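Local atomic coordinates of sugar ABC transporter, periplasmic sugar-binding protein (PDB entry 4IRX), a protein that binds myo-inositol in the periplasm and probably delivers it to an ABC transporter in the membrane. Residues 245-250 and 279-284; 15-20 and 43-48; 89-94 and 270-275. One frame throughout, in Å; residues are numbered along the deposited sequence.

Contact 1. Residues 245-250 and 279-284; sequences ATVEQN and PVLITS. With INS (1,2,3,4,5,6-hexahydroxy-cyclohexane), chain C.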
loop_
_atom_site.group_PDB
_atom_site.type_symbol
_atom_site.label_atom_id
_atom_site.label_comp_id
_atom_site.label_asym_id
_atom_site.label_seq_id
_atom_site.Cartn_x
_atom_site.Cartn_y
_atom_site.Cartn_z
ATOM N N ALA A 245 -6.802 -8.139 -13.258
ATOM C CA ALA A 245 -5.634 -8.475 -12.465
ATOM C C ALA A 245 -5.518 -7.602 -11.250
ATOM O O ALA A 245 -6.130 -6.526 -11.170
ATOM C CB ALA A 245 -4.345 -8.370 -13.321
ATOM N N THR A 246 -4.739 -8.085 -10.288
ATOM C CA THR A 246 -4.348 -7.281 -9.144
ATOM C C THR A 246 -2.925 -7.709 -8.791
ATOM O O THR A 246 -2.290 -8.443 -9.559
ATOM C CB THR A 246 -5.354 -7.405 -7.943
ATOM O OG1 THR A 246 -4.933 -6.557 -6.861
ATOM C CG2 THR A 246 -5.461 -8.860 -7.459
ATOM N N VAL A 247 -2.399 -7.201 -7.690
ATOM C CA VAL A 247 -1.022 -7.512 -7.321
ATOM C C VAL A 247 -0.989 -7.944 -5.871
ATOM O O VAL A 247 -1.480 -7.220 -5.001
ATOM C CB VAL A 247 -0.067 -6.302 -7.532
ATOM C CG1 VAL A 247 1.362 -6.688 -7.156
ATOM C CG2 VAL A 247 -0.103 -5.814 -8.964
ATOM N N GLU A 248 -0.408 -9.109 -5.610
ATOM C CA GLU A 248 -0.181 -9.598 -4.258
ATOM C C GLU A 248 1.097 -9.027 -3.684
ATOM O O GLU A 248 2.166 -9.103 -4.315
ATOM C CB GLU A 248 -0.072 -11.127 -4.278
ATOM C CG GLU A 248 0.347 -11.728 -2.931
ATOM C CD GLU A 248 -0.688 -11.570 -1.851
ATOM O OE1 GLU A 248 -1.886 -11.771 -2.145
ATOM O OE2 GLU A 248 -0.330 -11.234 -0.700
ATOM N N GLN A 249 0.998 -8.434 -2.498
ATOM C CA GLN A 249 2.161 -7.866 -1.821
ATOM C C GLN A 249 2.376 -8.384 -0.400
ATOM O O GLN A 249 3.233 -7.864 0.347
ATOM C CB GLN A 249 2.106 -6.343 -1.807
ATOM C CG GLN A 249 0.905 -5.722 -1.115
ATOM C CD GLN A 249 1.161 -4.283 -0.742
ATOM O OE1 GLN A 249 2.262 -3.921 -0.301
ATOM N NE2 GLN A 249 0.154 -3.420 -0.979
ATOM N N ASN A 250 1.635 -9.420 -0.023
ATOM C CA ASN A 250 1.855 -10.102 1.267
ATOM C C ASN A 250 1.903 -9.199 2.501
ATOM O O ASN A 250 2.875 -9.206 3.261
ATOM C CB ASN A 250 3.135 -10.955 1.202
ATOM C CG ASN A 250 2.920 -12.275 0.476
ATOM O OD1 ASN A 250 2.318 -13.203 1.026
ATOM N ND2 ASN A 250 3.396 -12.361 -0.755
ATOM N N PRO A 279 6.509 -8.630 -5.157
ATOM C CA PRO A 279 5.086 -8.749 -5.461
ATOM C C PRO A 279 4.851 -9.713 -6.608
ATOM O O PRO A 279 5.753 -9.988 -7.402
ATOM C CB PRO A 279 4.715 -7.328 -5.871
ATOM C CG PRO A 279 5.980 -6.822 -6.552
ATOM C CD PRO A 279 7.108 -7.424 -5.755
ATOM N N VAL A 280 3.624 -10.196 -6.724
ATOM C CA VAL A 280 3.257 -11.127 -7.775
ATOM C C VAL A 280 1.947 -10.665 -8.405
ATOM O O VAL A 280 0.972 -10.386 -7.695
ATOM C CB VAL A 280 3.020 -12.530 -7.198
ATOM C CG1 VAL A 280 2.709 -13.520 -8.321
ATOM C CG2 VAL A 280 4.209 -12.999 -6.386
ATOM N N LEU A 281 1.913 -10.588 -9.734
ATOM C CA LEU A 281 0.661 -10.280 -10.438
ATOM C C LEU A 281 -0.318 -11.449 -10.330
ATOM O O LEU A 281 0.046 -12.603 -10.564
ATOM C CB LEU A 281 0.940 -9.981 -11.910
ATOM C CG LEU A 281 -0.235 -9.417 -12.712
ATOM C CD1 LEU A 281 -0.388 -7.974 -12.397
ATOM C CD2 LEU A 281 0.026 -9.601 -14.207
ATOM N N ILE A 282 -1.566 -11.134 -9.986
ATOM C CA ILE A 282 -2.627 -12.124 -9.807
ATOM C C ILE A 282 -3.672 -11.941 -10.890
ATOM O O ILE A 282 -4.269 -10.865 -11.006
ATOM C CB ILE A 282 -3.307 -11.975 -8.425
ATOM C CG1 ILE A 282 -2.305 -12.148 -7.278
ATOM C CG2 ILE A 282 -4.453 -12.977 -8.270
ATOM C CD1 ILE A 282 -1.759 -13.581 -7.105
ATOM N N THR A 283 -3.898 -13.006 -11.660
ATOM C CA THR A 283 -4.945 -13.044 -12.683
ATOM C C THR A 283 -5.840 -14.243 -12.425
ATOM O O THR A 283 -5.670 -14.945 -11.429
ATOM C CB THR A 283 -4.336 -13.151 -14.084
ATOM O OG1 THR A 283 -3.624 -14.387 -14.199
ATOM C CG2 THR A 283 -3.375 -12.017 -14.337
ATOM N N SER A 284 -6.801 -14.504 -13.312
ATOM C CA SER A 284 -7.709 -15.619 -13.058
ATOM C C SER A 284 -7.043 -16.989 -13.019
ATOM O O SER A 284 -7.512 -17.868 -12.289
ATOM C CB SER A 284 -8.871 -15.600 -14.062
ATOM O OG SER A 284 -8.379 -15.704 -15.377
HETATM C C1 INS C . -0.694 0.062 0.537
HETATM C C2 INS C . -1.960 -0.458 -0.059
HETATM C C3 INS C . -3.092 0.450 0.346
HETATM C C4 INS C . -2.852 1.835 -0.164
HETATM C C5 INS C . -1.624 2.398 0.445
HETATM C C6 INS C . -0.433 1.510 0.170
HETATM O O1 INS C . 0.391 -0.745 0.153
HETATM O O2 INS C . -1.831 -0.529 -1.447
HETATM O O3 INS C . -4.322 -0.050 -0.118
HETATM O O4 INS C . -3.951 2.653 0.087
HETATM O O5 INS C . -1.420 3.687 -0.040
HETATM O O6 INS C . 0.747 2.041 0.714
#
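An antiparallel strand pair at the edge of the larger, mixed sheet, a fold element leading straight into the inositol pocket, joins T246 and E248 to I282 and V280. T246 and I282 form a two-way hydrogen-bonded pair: T246 N gives to I282 O (2.9 Å), and I282 N gives to T246 O (2.8 Å) almost straight, although it stands 37° above that carbonyl's plane. E248 and V280 repeat the exchange two residues further on, with E248 N to V280 O at 2.8 Å.

Between them, V247 faces L281 in a non-hydrogen-bonded pair. Their side chains cross at about a right angle, and V247 CG1 lies beside P279 CB at 3.6 Å, pointing the same way. The compact branched valine suits this close spacing. On the other face T246 CG2 and I282 CB pack side by side, while T246 OG1, anti to the backbone N (chi1 -178°), is satisfied by D203 and A230 N.

The methylene carbons of E248 do its apolar work: CB rests on I282 CG1 (3.9 Å). The bend at chi2 (67°) turns CD off this line, and OE2 accepts from N250 N (2.8 Å) and from S291, so OE2 has two donors. Q249, the first residue past the strand, belongs to the pocket: its amide NE2 donates to INS O1 at 2.9 Å and also to D229, which fixes the rotation of the amide.

Helix 113-127 packs against the face of V247 and L281, and helix 232-239 against that of T246 and I282. The far side of 246-248 bonds through A245 and V247 to G227 and D229, which links this edge to the segment that follows strand 224-226 of the other sheet.

Contact 2. Residues 15-20 and 43-48; sequences FNDLSQ and VLDAQN. With INS (1,2,3,4,5,6-hexahydroxy-cyclohexane), chain C.
Two Asx turns, one in the loop carrying Q20 into the inositol pocket and one after strand 40-45, meet where parallel strands 10-15 and 40-45 end, at F15 and D45. F15 N donates to L44 O and A46 N returns to F15 O (2.9 Å). With CG anti to the backbone N (chi1 -178°), beside L18, D45 takes L18 N (2.9 Å) and its own turn's Q47 N (3.0 Å) on OD1 from opposite faces of the carboxylate, a task for a short acidic side chain. D17 OD1 likewise accepts S19 N and S19 OG, both from one face. The two carboxylates lie close, and a water donating to D17 OD1 and D45 OD2 would ease their repulsion, as would D17's salt bridge to K175. N48 N donates to N16 O at 2.8 Å.

Beside these polar bonds V43 CG1 touches the edge of the F15 ring at CD2 (3.7 Å) and also meets L18 CD1, while L18 CD2 lies over a ring face, toward the rim. Q20 OE1 accepts from INS O4 (2.6 Å); its NE2 donates to D140. Helix 21-37 starts after Q20 and packs on F15 and L18; helix 50-62 borders L44 and A46.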
loop_
_atom_site.group_PDB
_atom_site.type_symbol
_atom_site.label_atom_id
_atom_site.label_comp_id
_atom_site.label_asym_id
_atom_site.label_seq_id
_atom_site.Cartn_x
_atom_site.Cartn_y
_atom_site.Cartn_z
ATOM N N PHE A 15 -0.455 3.435 12.544
ATOM C CA PHE A 15 -0.957 3.300 11.181
ATOM C C PHE A 15 -1.292 4.649 10.593
ATOM O O PHE A 15 -1.762 5.520 11.307
ATOM C CB PHE A 15 -2.226 2.432 11.184
ATOM C CG PHE A 15 -1.953 0.949 11.330
ATOM C CD1 PHE A 15 -1.701 0.177 10.211
ATOM C CD2 PHE A 15 -1.960 0.332 12.574
ATOM C CE1 PHE A 15 -1.434 -1.179 10.320
ATOM C CE2 PHE A 15 -1.695 -1.028 12.699
ATOM C CZ PHE A 15 -1.441 -1.793 11.570
ATOM N N ASN A 16 -1.061 4.823 9.303
ATOM C CA ASN A 16 -1.423 6.080 8.656
ATOM C C ASN A 16 -2.917 6.386 8.643
ATOM O O ASN A 16 -3.299 7.537 8.859
ATOM C CB ASN A 16 -0.855 6.148 7.237
ATOM C CG ASN A 16 -1.247 4.963 6.395
ATOM O OD1 ASN A 16 -0.866 3.837 6.698
ATOM N ND2 ASN A 16 -1.986 5.204 5.313
ATOM N N ASP A 17 -3.754 5.387 8.376
ATOM C CA ASP A 17 -5.194 5.588 8.254
ATOM C C ASP A 17 -5.887 4.235 8.322
ATOM O O ASP A 17 -5.889 3.482 7.343
ATOM C CB ASP A 17 -5.519 6.266 6.916
ATOM C CG ASP A 17 -6.993 6.647 6.791
ATOM O OD1 ASP A 17 -7.792 6.250 7.669
ATOM O OD2 ASP A 17 -7.358 7.338 5.818
ATOM N N LEU A 18 -6.489 3.931 9.475
ATOM C CA LEU A 18 -7.175 2.652 9.674
ATOM C C LEU A 18 -8.594 2.625 9.118
ATOM O O LEU A 18 -9.337 1.687 9.341
ATOM C CB LEU A 18 -7.109 2.176 11.133
ATOM C CG LEU A 18 -5.816 1.427 11.474
ATOM C CD1 LEU A 18 -5.634 1.305 12.985
ATOM C CD2 LEU A 18 -5.876 0.030 10.861
ATOM N N SER A 19 -8.958 3.642 8.346
ATOM C CA SER A 19 -10.172 3.541 7.546
ATOM C C SER A 19 -9.923 2.839 6.193
ATOM O O SER A 19 -10.879 2.549 5.462
ATOM C CB SER A 19 -10.802 4.910 7.335
ATOM O OG SER A 19 -10.040 5.677 6.441
ATOM N N GLN A 20 -8.654 2.543 5.872
ATOM C CA GLN A 20 -8.347 1.836 4.623
ATOM C C GLN A 20 -8.473 0.341 4.830
ATOM O O GLN A 20 -7.870 -0.213 5.749
ATOM C CB GLN A 20 -6.918 2.126 4.154
ATOM C CG GLN A 20 -6.655 3.565 3.763
ATOM C CD GLN A 20 -5.349 3.743 3.049
ATOM O OE1 GLN A 20 -4.778 2.787 2.541
ATOM N NE2 GLN A 20 -4.840 4.962 3.041
ATOM N N VAL A 43 -2.038 0.078 19.297
ATOM C CA VAL A 43 -2.268 0.504 17.909
ATOM C C VAL A 43 -2.844 1.897 17.859
ATOM O O VAL A 43 -3.856 2.169 18.499
ATOM C CB VAL A 43 -3.243 -0.452 17.220
ATOM C CG1 VAL A 43 -3.627 0.075 15.836
ATOM C CG2 VAL A 43 -2.616 -1.847 17.163
ATOM N N LEU A 44 -2.175 2.785 17.122
ATOM C CA LEU A 44 -2.605 4.164 16.999
ATOM C C LEU A 44 -2.985 4.428 15.545
ATOM O O LEU A 44 -2.312 3.961 14.613
ATOM C CB LEU A 44 -1.481 5.110 17.418
ATOM C CG LEU A 44 -0.786 4.807 18.754
ATOM C CD1 LEU A 44 0.375 5.785 18.996
ATOM C CD2 LEU A 44 -1.796 4.829 19.877
ATOM N N ASP A 45 -4.067 5.181 15.352
ATOM C CA ASP A 45 -4.542 5.553 14.016
ATOM C C ASP A 45 -4.253 7.034 13.787
ATOM O O ASP A 45 -4.751 7.889 14.518
ATOM C CB ASP A 45 -6.036 5.280 13.929
ATOM C CG ASP A 45 -6.615 5.601 12.565
ATOM O OD1 ASP A 45 -5.834 5.823 11.613
ATOM O OD2 ASP A 45 -7.865 5.609 12.455
ATOM N N ALA A 46 -3.441 7.345 12.787
ATOM C CA ALA A 46 -3.133 8.740 12.481
ATOM C C ALA A 46 -4.264 9.455 11.764
ATOM O O ALA A 46 -4.202 10.676 11.618
ATOM C CB ALA A 46 -1.823 8.881 11.670
ATOM N N GLN A 47 -5.272 8.705 11.321
ATOM C CA GLN A 47 -6.431 9.319 10.682
ATOM C C GLN A 47 -5.988 10.219 9.524
ATOM O O GLN A 47 -6.530 11.318 9.328
ATOM C CB GLN A 47 -7.250 10.091 11.724
ATOM C CG GLN A 47 -7.923 9.192 12.748
ATOM C CD GLN A 47 -8.391 9.961 13.966
ATOM O OE1 GLN A 47 -8.283 11.181 14.012
ATOM N NE2 GLN A 47 -8.934 9.253 14.944
ATOM N N ASN A 48 -4.991 9.748 8.772
ATOM C CA ASN A 48 -4.402 10.478 7.647
ATOM C C ASN A 48 -3.930 11.888 7.980
ATOM O O ASN A 48 -4.021 12.791 7.146
ATOM C CB ASN A 48 -5.382 10.560 6.462
ATOM C CG ASN A 48 -4.679 10.871 5.152
ATOM O OD1 ASN A 48 -3.611 10.336 4.877
ATOM N ND2 ASN A 48 -5.271 11.763 4.341
HETATM C C1 INS C . -0.694 0.062 0.537
HETATM C C2 INS C . -1.960 -0.458 -0.059
HETATM C C3 INS C . -3.092 0.450 0.346
HETATM C C4 INS C . -2.852 1.835 -0.164
HETATM C C5 INS C . -1.624 2.398 0.445
HETATM C C6 INS C . -0.433 1.510 0.170
HETATM O O1 INS C . 0.391 -0.745 0.153
HETATM O O2 INS C . -1.831 -0.529 -1.447
HETATM O O3 INS C . -4.322 -0.050 -0.118
HETATM O O4 INS C . -3.951 2.653 0.087
HETATM O O5 INS C . -1.420 3.687 -0.040
HETATM O O6 INS C . 0.747 2.041 0.714
HETATM O O HOH W 1 -3.070 7.941 4.603
HETATM O O HOH W 2 -9.099 6.728 10.294
#

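Contact 3. Residues 89-94 and 270-275; sequences GVAVIS and AALKSV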
loop_
_atom_site.group_PDB
_atom_site.type_symbol
_atom_site.label_atom_id
_atom_site.label_comp_id
_atom_site.label_asym_id
_atom_site.label_seq_id
_atom_site.Cartn_x
_atom_site.Cartn_y
_atom_site.Cartn_z
ATOM N N GLY A 89 16.737 7.094 21.775
ATOM C CA GLY A 89 16.923 5.674 22.030
ATOM C C GLY A 89 15.698 4.809 21.752
ATOM O O GLY A 89 15.580 3.708 22.285
ATOM N N VAL A 90 14.773 5.307 20.933
ATOM C CA VAL A 90 13.634 4.493 20.499
ATOM C C VAL A 90 13.926 3.984 19.106
ATOM O O VAL A 90 14.194 4.783 18.188
ATOM C CB VAL A 90 12.357 5.319 20.477
ATOM C CG1 VAL A 90 11.150 4.455 20.026
ATOM C CG2 VAL A 90 12.098 5.926 21.850
ATOM N N ALA A 91 13.907 2.665 18.941
ATOM C CA ALA A 91 14.135 2.082 17.614
ATOM C C ALA A 91 12.872 2.249 16.767
ATOM O O ALA A 91 11.747 2.086 17.247
ATOM C CB ALA A 91 14.519 0.629 17.719
ATOM N N VAL A 92 13.078 2.603 15.512
ATOM C CA VAL A 92 11.995 2.799 14.561
ATOM C C VAL A 92 12.160 1.887 13.351
ATOM O O VAL A 92 13.247 1.789 12.750
ATOM C CB VAL A 92 11.946 4.275 14.095
ATOM C CG1 VAL A 92 10.815 4.513 13.057
ATOM C CG2 VAL A 92 11.779 5.219 15.296
ATOM N N ILE A 93 11.073 1.222 12.986
ATOM C CA ILE A 93 11.023 0.466 11.747
ATOM C C ILE A 93 9.739 0.857 10.996
ATOM O O ILE A 93 8.677 1.022 11.604
ATOM C CB ILE A 93 11.142 -1.051 12.017
ATOM C CG1 ILE A 93 11.251 -1.860 10.717
ATOM C CG2 ILE A 93 10.003 -1.520 12.883
ATOM C CD1 ILE A 93 11.750 -3.278 10.959
ATOM N N SER A 94 9.848 1.044 9.693
ATOM C CA SER A 94 8.676 1.385 8.901
ATOM C C SER A 94 8.093 0.123 8.269
ATOM O O SER A 94 8.793 -0.865 8.048
ATOM C CB SER A 94 8.998 2.453 7.838
ATOM O OG SER A 94 9.962 1.986 6.903
ATOM N N ALA A 270 18.960 -7.240 18.980
ATOM C CA ALA A 270 19.219 -7.530 17.577
ATOM C C ALA A 270 18.845 -6.356 16.690
ATOM O O ALA A 270 17.830 -5.685 16.925
ATOM C CB ALA A 270 18.442 -8.735 17.158
ATOM N N ALA A 271 19.664 -6.102 15.678
ATOM C CA ALA A 271 19.478 -4.945 14.817
ATOM C C ALA A 271 18.243 -5.128 13.951
ATOM O O ALA A 271 17.961 -6.241 13.489
ATOM C CB ALA A 271 20.714 -4.759 13.941
ATOM N N LEU A 272 17.511 -4.030 13.745
ATOM C CA LEU A 272 16.392 -3.986 12.798
ATOM C C LEU A 272 16.961 -3.845 11.405
ATOM O O LEU A 272 17.909 -3.091 11.203
ATOM C CB LEU A 272 15.473 -2.804 13.099
ATOM C CG LEU A 272 14.890 -2.776 14.507
ATOM C CD1 LEU A 272 14.062 -1.513 14.737
ATOM C CD2 LEU A 272 14.019 -4.019 14.719
ATOM N N LYS A 273 16.400 -4.565 10.438
ATOM C CA LYS A 273 16.992 -4.608 9.097
ATOM C C LYS A 273 15.886 -4.488 8.044
ATOM O O LYS A 273 14.755 -4.959 8.251
ATOM C CB LYS A 273 17.798 -5.911 8.929
ATOM C CG LYS A 273 18.654 -6.045 7.669
ATOM C CD LYS A 273 19.559 -7.286 7.791
ATOM C CE LYS A 273 20.207 -7.703 6.474
ATOM N NZ LYS A 273 20.993 -8.979 6.617
ATOM N N SER A 274 16.192 -3.837 6.925
ATOM C CA SER A 274 15.204 -3.716 5.844
ATOM C C SER A 274 14.928 -5.041 5.130
ATOM O O SER A 274 15.833 -5.873 4.930
ATOM C CB SER A 274 15.671 -2.674 4.820
ATOM O OG SER A 274 15.679 -1.382 5.395
ATOM N N VAL A 275 13.667 -5.250 4.753
ATOM C CA VAL A 275 13.270 -6.429 4.004
ATOM C C VAL A 275 12.290 -5.959 2.929
ATOM O O VAL A 275 11.337 -5.265 3.248
ATOM C CB VAL A 275 12.552 -7.447 4.908
ATOM C CG1 VAL A 275 12.062 -8.645 4.081
ATOM C CG2 VAL A 275 13.453 -7.895 6.074
#
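L272, in the loop before strand 275-282, sets its CD1 against A91 and I93 of strand 91-95, a parallel strand in the larger sheet of this type I periplasmic binding protein fold. The approach to that strand begins at G89, the first residue to leave the helical conformation after helix 79-87, in a Schellman motif; its positive phi (85°) would press a CB against the preceding carbonyl oxygen, and glycine avoids this. Helix 79-87 connects the adjacent parallel strands 67-70 and 91-95 in a beta-alpha-beta crossover. V90 turns to L85 of that helix.

A91 is the first to touch L272, its CB 3.7 Å from L272 CD1. A methyl suffices here, leaving room for the leucine branch. V92 points to the opposite face, toward L85 and V70, and meets the loop merely through its carbonyl, V92 O lying 3.9 Å from L272 CD1. I93 turns back to the loop: its CB is 4.0 Å from L272 CD1, and its CD1 is 4.4 Å from K273 O. S94 leaves the contact and bonds through OG to H108, whose backbone N is taken by S274 OG.

No hydrogen bond crosses between the two segments, so this is apolar packing, flanked by Q261 and K265 of helix 251-268. The leucine reaches the strand because its CG stands anti to the carbonyl carbon (chi1 -57°) and its CD1 anti to CA (chi2 176°).

In the fold
All three contacts reach the same larger sheet, yet at different places: contact 2 at one outermost strand, contact 1 at the other, contact 3 on a strand within it. Contacts 1 and 2 lie on opposite sides of the chain's centre, their centres 24 Å apart, and each sends a glutamine to the inositol. Contact 1 is paired backbone, about half buried, with all of 245-248 buried; contact 2 adds carboxylates and water to a short parallel ladder, mixing buried F15 and D17 with exposed Q47 and N48. Contact 3 holds no pocket residue and relies on one leucine over buried I93, with K273 exposed. Contact 1 uses the end of strand 275-282, contact 3 the loop leading into it.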